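BIFUNCTIONAL PROTEIN Proline utilization A (PutA) (Corynebacterium freiburgense, PDB 5UX5) catalyses both steps of proline oxidation to glutamate, pairing an FAD-dependent proline dehydrogenase with an NAD-dependent aldehyde dehydrogenase in one chain. Local coordinates at residues E975-V980 with T999-L1004; R1015-G1020 with R1049-H1054. All coordinates share one frame; numbering follows the deposited sequence.

Interaction 1 (E975-V980 with T999-L1004)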
loop_
_atom_site.group_PDB
_atom_site.type_symbol
_atom_site.label_atom_id
_atom_site.label_comp_id
_atom_site.label_asym_id
_atom_site.label_seq_id
_atom_site.Cartn_x
_atom_site.Cartn_y
_atom_site.Cartn_z
ATOM N N GLU A 975 -21.862 -4.222 22.249
ATOM C CA GLU A 975 -22.566 -5.327 22.911
ATOM C C GLU A 975 -23.205 -4.911 24.235
ATOM O O GLU A 975 -24.375 -5.220 24.491
ATOM C CB GLU A 975 -21.614 -6.497 23.133
ATOM C CG GLU A 975 -20.987 -7.025 21.842
ATOM C CD GLU A 975 -20.004 -8.157 22.099
ATOM O OE1 GLU A 975 -20.188 -8.890 23.110
ATOM O OE2 GLU A 975 -19.053 -8.303 21.294
ATOM N N THR A 976 -22.453 -4.232 25.098
ATOM C CA THR A 976 -22.908 -3.898 26.436
ATOM C C THR A 976 -22.594 -2.446 26.741
ATOM O O THR A 976 -21.444 -2.013 26.590
ATOM C CB THR A 976 -22.230 -4.777 27.494
ATOM O OG1 THR A 976 -22.454 -6.169 27.215
ATOM C CG2 THR A 976 -22.796 -4.444 28.854
ATOM N N LEU A 977 -23.603 -1.725 27.237
ATOM C CA LEU A 977 -23.465 -0.362 27.733
ATOM C C LEU A 977 -23.861 -0.303 29.206
ATOM O O LEU A 977 -24.897 -0.839 29.600
ATOM C CB LEU A 977 -24.301 0.624 26.905
ATOM C CG LEU A 977 -24.157 2.086 27.343
ATOM C CD1 LEU A 977 -22.747 2.530 27.150
ATOM C CD2 LEU A 977 -25.056 3.001 26.563
ATOM N N TYR A 978 -23.007 0.296 30.024
ATOM C CA TYR A 978 -23.278 0.496 31.438
ATOM C C TYR A 978 -23.916 1.860 31.664
ATOM O O TYR A 978 -23.548 2.849 31.017
ATOM C CB TYR A 978 -21.989 0.361 32.259
ATOM C CG TYR A 978 -21.522 -1.076 32.361
ATOM C CD1 TYR A 978 -22.042 -1.920 33.340
ATOM C CD2 TYR A 978 -20.561 -1.593 31.486
ATOM C CE1 TYR A 978 -21.645 -3.230 33.445
ATOM C CE2 TYR A 978 -20.137 -2.930 31.584
ATOM C CZ TYR A 978 -20.683 -3.743 32.572
ATOM O OH TYR A 978 -20.288 -5.064 32.704
ATOM N N VAL A 979 -24.883 1.912 32.578
ATOM C CA VAL A 979 -25.665 3.120 32.822
ATOM C C VAL A 979 -25.540 3.497 34.293
ATOM O O VAL A 979 -25.759 2.657 35.172
ATOM C CB VAL A 979 -27.142 2.926 32.429
ATOM C CG1 VAL A 979 -27.917 4.223 32.588
ATOM C CG2 VAL A 979 -27.248 2.394 31.023
ATOM N N VAL A 980 -25.204 4.756 34.557
ATOM C CA VAL A 980 -25.052 5.259 35.916
ATOM C C VAL A 980 -26.052 6.377 36.171
ATOM O O VAL A 980 -26.145 7.326 35.380
ATOM C CB VAL A 980 -23.630 5.766 36.172
ATOM C CG1 VAL A 980 -23.549 6.277 37.590
ATOM C CG2 VAL A 980 -22.683 4.650 35.991
ATOM N N THR A 999 -27.789 -3.602 21.713
ATOM C CA THR A 999 -26.938 -3.481 22.885
ATOM C C THR A 999 -27.698 -3.889 24.143
ATOM O O THR A 999 -28.923 -3.778 24.226
ATOM C CB THR A 999 -26.464 -2.037 23.032
ATOM O OG1 THR A 999 -25.759 -1.644 21.856
ATOM C CG2 THR A 999 -25.572 -1.872 24.216
ATOM N N GLU A 1000 -26.955 -4.421 25.105
ATOM C CA GLU A 1000 -27.458 -4.755 26.425
ATOM C C GLU A 1000 -27.143 -3.591 27.341
ATOM O O GLU A 1000 -26.021 -3.081 27.320
ATOM C CB GLU A 1000 -26.815 -6.037 26.936
ATOM C CG GLU A 1000 -27.268 -6.490 28.298
ATOM C CD GLU A 1000 -26.353 -7.541 28.935
ATOM O OE1 GLU A 1000 -26.803 -8.181 29.907
ATOM O OE2 GLU A 1000 -25.199 -7.730 28.481
ATOM N N LEU A 1001 -28.152 -3.111 28.067
ATOM C CA LEU A 1001 -27.966 -2.103 29.103
ATOM C C LEU A 1001 -27.755 -2.803 30.444
ATOM O O LEU A 1001 -28.479 -3.748 30.770
ATOM C CB LEU A 1001 -29.172 -1.182 29.169
ATOM C CG LEU A 1001 -29.447 -0.504 27.851
ATOM C CD1 LEU A 1001 -30.699 0.328 27.919
ATOM C CD2 LEU A 1001 -28.298 0.365 27.560
ATOM N N ARG A 1002 -26.735 -2.379 31.191
ATOM C CA ARG A 1002 -26.483 -2.867 32.546
ATOM C C ARG A 1002 -26.419 -1.678 33.488
ATOM O O ARG A 1002 -25.597 -0.775 33.282
ATOM C CB ARG A 1002 -25.186 -3.676 32.645
ATOM C CG ARG A 1002 -25.244 -5.034 32.051
ATOM C CD ARG A 1002 -23.954 -5.780 32.324
ATOM N NE ARG A 1002 -23.756 -6.883 31.386
ATOM C CZ ARG A 1002 -22.571 -7.411 31.104
ATOM N NH1 ARG A 1002 -21.488 -6.928 31.696
ATOM N NH2 ARG A 1002 -22.462 -8.408 30.230
ATOM N N LYS A 1003 -27.308 -1.662 34.493
ATOM C CA LYS A 1003 -27.271 -0.633 35.525
ATOM C C LYS A 1003 -26.066 -0.864 36.423
ATOM O O LYS A 1003 -25.669 -2.002 36.666
ATOM C CB LYS A 1003 -28.564 -0.622 36.344
ATOM C CG LYS A 1003 -29.519 0.523 35.946
ATOM C CD LYS A 1003 -30.887 0.380 36.594
ATOM C CE LYS A 1003 -31.888 1.397 36.046
ATOM N NZ LYS A 1003 -31.545 2.809 36.405
ATOM N N LEU A 1004 -25.428 0.226 36.839
ATOM C CA LEU A 1004 -24.144 0.169 37.523
ATOM C C LEU A 1004 -24.193 1.066 38.746
ATOM O O LEU A 1004 -24.631 2.217 38.655
ATOM C CB LEU A 1004 -23.014 0.614 36.601
ATOM C CG LEU A 1004 -21.578 0.539 37.121
ATOM C CD1 LEU A 1004 -20.979 -0.861 36.988
ATOM C CD2 LEU A 1004 -20.765 1.549 36.375
#

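Interaction 2 (R1015-G1020 with R1049-H1054)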
loop_
_atom_site.group_PDB
_atom_site.type_symbol
_atom_site.label_atom_id
_atom_site.label_comp_id
_atom_site.label_asym_id
_atom_site.label_seq_id
_atom_site.Cartn_x
_atom_site.Cartn_y
_atom_site.Cartn_z
ATOM N N ARG A 1015 -17.924 1.196 28.213
ATOM C CA ARG A 1015 -18.529 2.505 28.040
ATOM C C ARG A 1015 -19.613 2.652 29.099
ATOM O O ARG A 1015 -20.430 1.744 29.280
ATOM C CB ARG A 1015 -19.127 2.662 26.632
ATOM C CG ARG A 1015 -18.162 2.863 25.470
ATOM C CD ARG A 1015 -18.916 2.967 24.170
ATOM N NE ARG A 1015 -18.055 2.994 22.992
ATOM C CZ ARG A 1015 -18.507 2.965 21.736
ATOM N NH1 ARG A 1015 -19.805 2.888 21.487
ATOM N NH2 ARG A 1015 -17.666 2.999 20.716
ATOM N N ILE A 1016 -19.610 3.774 29.815
ATOM C CA ILE A 1016 -20.534 3.997 30.922
ATOM C C ILE A 1016 -21.306 5.265 30.619
ATOM O O ILE A 1016 -20.702 6.338 30.489
ATOM C CB ILE A 1016 -19.801 4.100 32.266
ATOM C CG1 ILE A 1016 -19.020 2.827 32.539
ATOM C CG2 ILE A 1016 -20.745 4.286 33.350
ATOM C CD1 ILE A 1016 -17.786 3.076 33.370
ATOM N N ARG A 1017 -22.631 5.133 30.445
ATOM C CA ARG A 1017 -23.495 6.276 30.149
ATOM C C ARG A 1017 -24.061 6.853 31.443
ATOM O O ARG A 1017 -24.599 6.116 32.278
ATOM C CB ARG A 1017 -24.639 5.883 29.214
ATOM C CG ARG A 1017 -25.380 7.062 28.592
ATOM C CD ARG A 1017 -24.467 7.822 27.650
ATOM N NE ARG A 1017 -25.142 8.886 26.896
ATOM C CZ ARG A 1017 -25.187 10.167 27.257
ATOM N NH1 ARG A 1017 -24.614 10.587 28.376
ATOM N NH2 ARG A 1017 -25.817 11.041 26.486
ATOM N N ALA A 1018 -23.944 8.171 31.599
ATOM C CA ALA A 1018 -24.453 8.879 32.765
ATOM C C ALA A 1018 -25.852 9.396 32.472
ATOM O O ALA A 1018 -26.078 10.068 31.454
ATOM C CB ALA A 1018 -23.555 10.052 33.136
ATOM N N ILE A 1019 -26.797 9.069 33.353
ATOM C CA ILE A 1019 -28.140 9.614 33.247
ATOM C C ILE A 1019 -28.511 10.287 34.561
ATOM O O ILE A 1019 -28.076 9.873 35.641
ATOM C CB ILE A 1019 -29.171 8.525 32.859
ATOM C CG1 ILE A 1019 -29.384 7.506 33.985
ATOM C CG2 ILE A 1019 -28.752 7.826 31.576
ATOM C CD1 ILE A 1019 -30.549 6.602 33.724
ATOM N N GLY A 1020 -29.335 11.329 34.470
ATOM C CA GLY A 1020 -29.841 11.990 35.656
ATOM C C GLY A 1020 -29.096 13.275 35.970
ATOM O O GLY A 1020 -28.195 13.713 35.245
ATOM N N ARG A 1049 -28.468 11.045 15.750
ATOM C CA ARG A 1049 -27.264 11.268 14.962
ATOM C C ARG A 1049 -26.063 11.465 15.864
ATOM O O ARG A 1049 -24.946 11.118 15.479
ATOM C CB ARG A 1049 -27.429 12.477 14.039
ATOM C CG ARG A 1049 -26.268 12.687 13.086
ATOM C CD ARG A 1049 -25.973 11.403 12.296
ATOM N NE ARG A 1049 -24.825 11.516 11.389
ATOM C CZ ARG A 1049 -23.551 11.301 11.750
ATOM N NH1 ARG A 1049 -23.246 10.970 12.995
ATOM N NH2 ARG A 1049 -22.565 11.419 10.868
ATOM N N ARG A 1050 -26.273 11.987 17.075
ATOM C CA ARG A 1050 -25.220 12.072 18.075
ATOM C C ARG A 1050 -25.287 10.952 19.106
ATOM O O ARG A 1050 -24.286 10.262 19.318
ATOM C CB ARG A 1050 -25.271 13.412 18.803
ATOM C CG ARG A 1050 -25.117 14.642 17.947
ATOM C CD ARG A 1050 -23.893 14.613 17.098
ATOM N NE ARG A 1050 -22.751 14.120 17.845
ATOM C CZ ARG A 1050 -21.607 13.748 17.276
ATOM N NH1 ARG A 1050 -21.464 13.841 15.948
ATOM N NH2 ARG A 1050 -20.617 13.275 18.025
ATOM N N GLU A 1051 -26.459 10.708 19.701
ATOM C CA GLU A 1051 -26.534 9.785 20.834
ATOM C C GLU A 1051 -26.237 8.357 20.417
ATOM O O GLU A 1051 -25.634 7.608 21.188
ATOM C CB GLU A 1051 -27.909 9.852 21.485
ATOM C CG GLU A 1051 -28.061 9.079 22.792
ATOM C CD GLU A 1051 -27.115 9.557 23.901
ATOM O OE1 GLU A 1051 -26.440 8.688 24.500
ATOM O OE2 GLU A 1051 -27.088 10.776 24.218
ATOM N N LEU A 1052 -26.642 7.952 19.208
ATOM C CA LEU A 1052 -26.435 6.562 18.804
ATOM C C LEU A 1052 -24.952 6.202 18.645
ATOM O O LEU A 1052 -24.618 5.006 18.612
ATOM C CB LEU A 1052 -27.217 6.244 17.513
ATOM C CG LEU A 1052 -28.756 6.149 17.663
ATOM C CD1 LEU A 1052 -29.500 6.053 16.350
ATOM C CD2 LEU A 1052 -29.170 4.981 18.517
ATOM N N LEU A 1053 -24.045 7.185 18.581
ATOM C CA LEU A 1053 -22.628 6.833 18.476
ATOM C C LEU A 1053 -22.181 6.072 19.719
ATOM O O LEU A 1053 -21.317 5.195 19.641
ATOM C CB LEU A 1053 -21.761 8.079 18.229
ATOM C CG LEU A 1053 -21.905 8.765 16.852
ATOM C CD1 LEU A 1053 -21.172 10.079 16.727
ATOM C CD2 LEU A 1053 -21.490 7.895 15.719
ATOM N N HIS A 1054 -22.809 6.355 20.862
ATOM C CA HIS A 1054 -22.512 5.660 22.105
ATOM C C HIS A 1054 -22.896 4.192 22.060
ATOM O O HIS A 1054 -22.438 3.418 22.915
ATOM C CB HIS A 1054 -23.234 6.348 23.265
ATOM C CG HIS A 1054 -22.895 7.793 23.403
ATOM N ND1 HIS A 1054 -23.844 8.766 23.634
ATOM C CD2 HIS A 1054 -21.703 8.436 23.358
ATOM C CE1 HIS A 1054 -23.256 9.946 23.709
ATOM N NE2 HIS A 1054 -21.955 9.774 23.548
#

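Interaction 1 (E975-V980 with T999-L1004)
Tyr-978 and Arg-1002 share nearly the same first torsion (chi1 -73° and -74°), with CG anti to the carbonyl carbon in each, so ring and arginine chain run alongside one another in the same direction. Because Arg-1002 is extended from CG to NE, its CD passes CE1 of Tyr-978 at 3.6 Å and its NH1 ends beside the phenol. Arg-1002 NH1 donates to Tyr-978 OH, which lies close to the guanidinium plane; ring and guanidinium are turned 78° apart. Thr-976 places CG2 anti to its backbone N and thereby over one guanidinium face, 3.6 Å from Arg-1002 NE. Glu-1000, extended beyond CG, brings OE2 to Arg-1002 NH2 at 3.3 Å, a salt bridge with weak hydrogen bonds, and OE2 also takes a weak one from Thr-976 OG1.

The backbones pair in parallel, in register from Thr-976 with Glu-1000 to Val-979 with Lys-1003. The straightest bond runs from Leu-977 N to Glu-1000 O, 2.8 Å and nearly along the C=O axis. On the other face, Leu-1001 CD2 meets Leu-977 CB and Val-979 CG2, each at 4.1 Å.

This is a right-handed beta-alpha-beta crossover, consistent with a Rossmann-like fold: connecting helix 984-997 covers the Val-979 and Leu-1001 face through Leu-990, while strand 1015-1018 pairs with the other edge of strand 965-980.

Interaction 2 (R1015-G1020 with R1049-H1054)
Glu-1051 OE1 is held by two donors, Arg-1017 NE at 2.7 Å and His-1054 ND1, also at 2.7 Å. They come from different directions: Glu-1051 OE1 meets NE with its syn lone pair, whereas ND1 arrives from above the carboxylate plane, 67° out of it. The second oxygen, OE2, accepts from Arg-1017 NH2 at 2.6 Å, again on its syn side, and from the backbone N of Leu-1045. Arg-1017 therefore grips the carboxylate side-on with NE and NH2, tip to tip and nearly coplanar (12°), which fixes the rotation of both groups. A bend at chi2 in each side chain steers the tips together. The imidazole crosses the guanidinium obliquely, with CE1 over one of its faces. This bidentate Arg-Glu salt bridge, sharing its carboxylate with a His-carboxylate hydrogen bond, joins strand 1015-1018 to the helical turn 1049-1054.

Arg-1015 is extended from CG to NE and sends NH1 to His-1054 O in a weak bond of 3.0 Å; its stronger partner is Leu-1056 O. Further bonds from Arg-1017 to the carbonyls of Ile-1040, Gly-1042 and Pro-1043 reach the end of strand 1038-1040 and the loop that follows, while helix 984-997 packs against Arg-1017 through Leu-990 and against Glu-1051 through Arg-989.

Followed from the N-terminal side, the chain runs along strand 965-980, and interaction 1 closes the 18-residue, mostly helical connection to strand 1000-1003. The chain then enters strand 1015-1018, and interaction 2 closes a second loop, of 28 residues, through helix 1026-1035 and strand 1038-1040 to helix 1048-1051. The two loops follow in series, neither nested nor crossed. In space they adjoin, with centres 10 Å apart: strand 965-980 lies between strands 1000-1003 and 1015-1018, and Val-980 N to Arg-1017 O, 2.7 Å, is a probable hydrogen bond. Together they tie strand 1000-1003, through strands 965-980 and 1015-1018, to the helical turn 1049-1054.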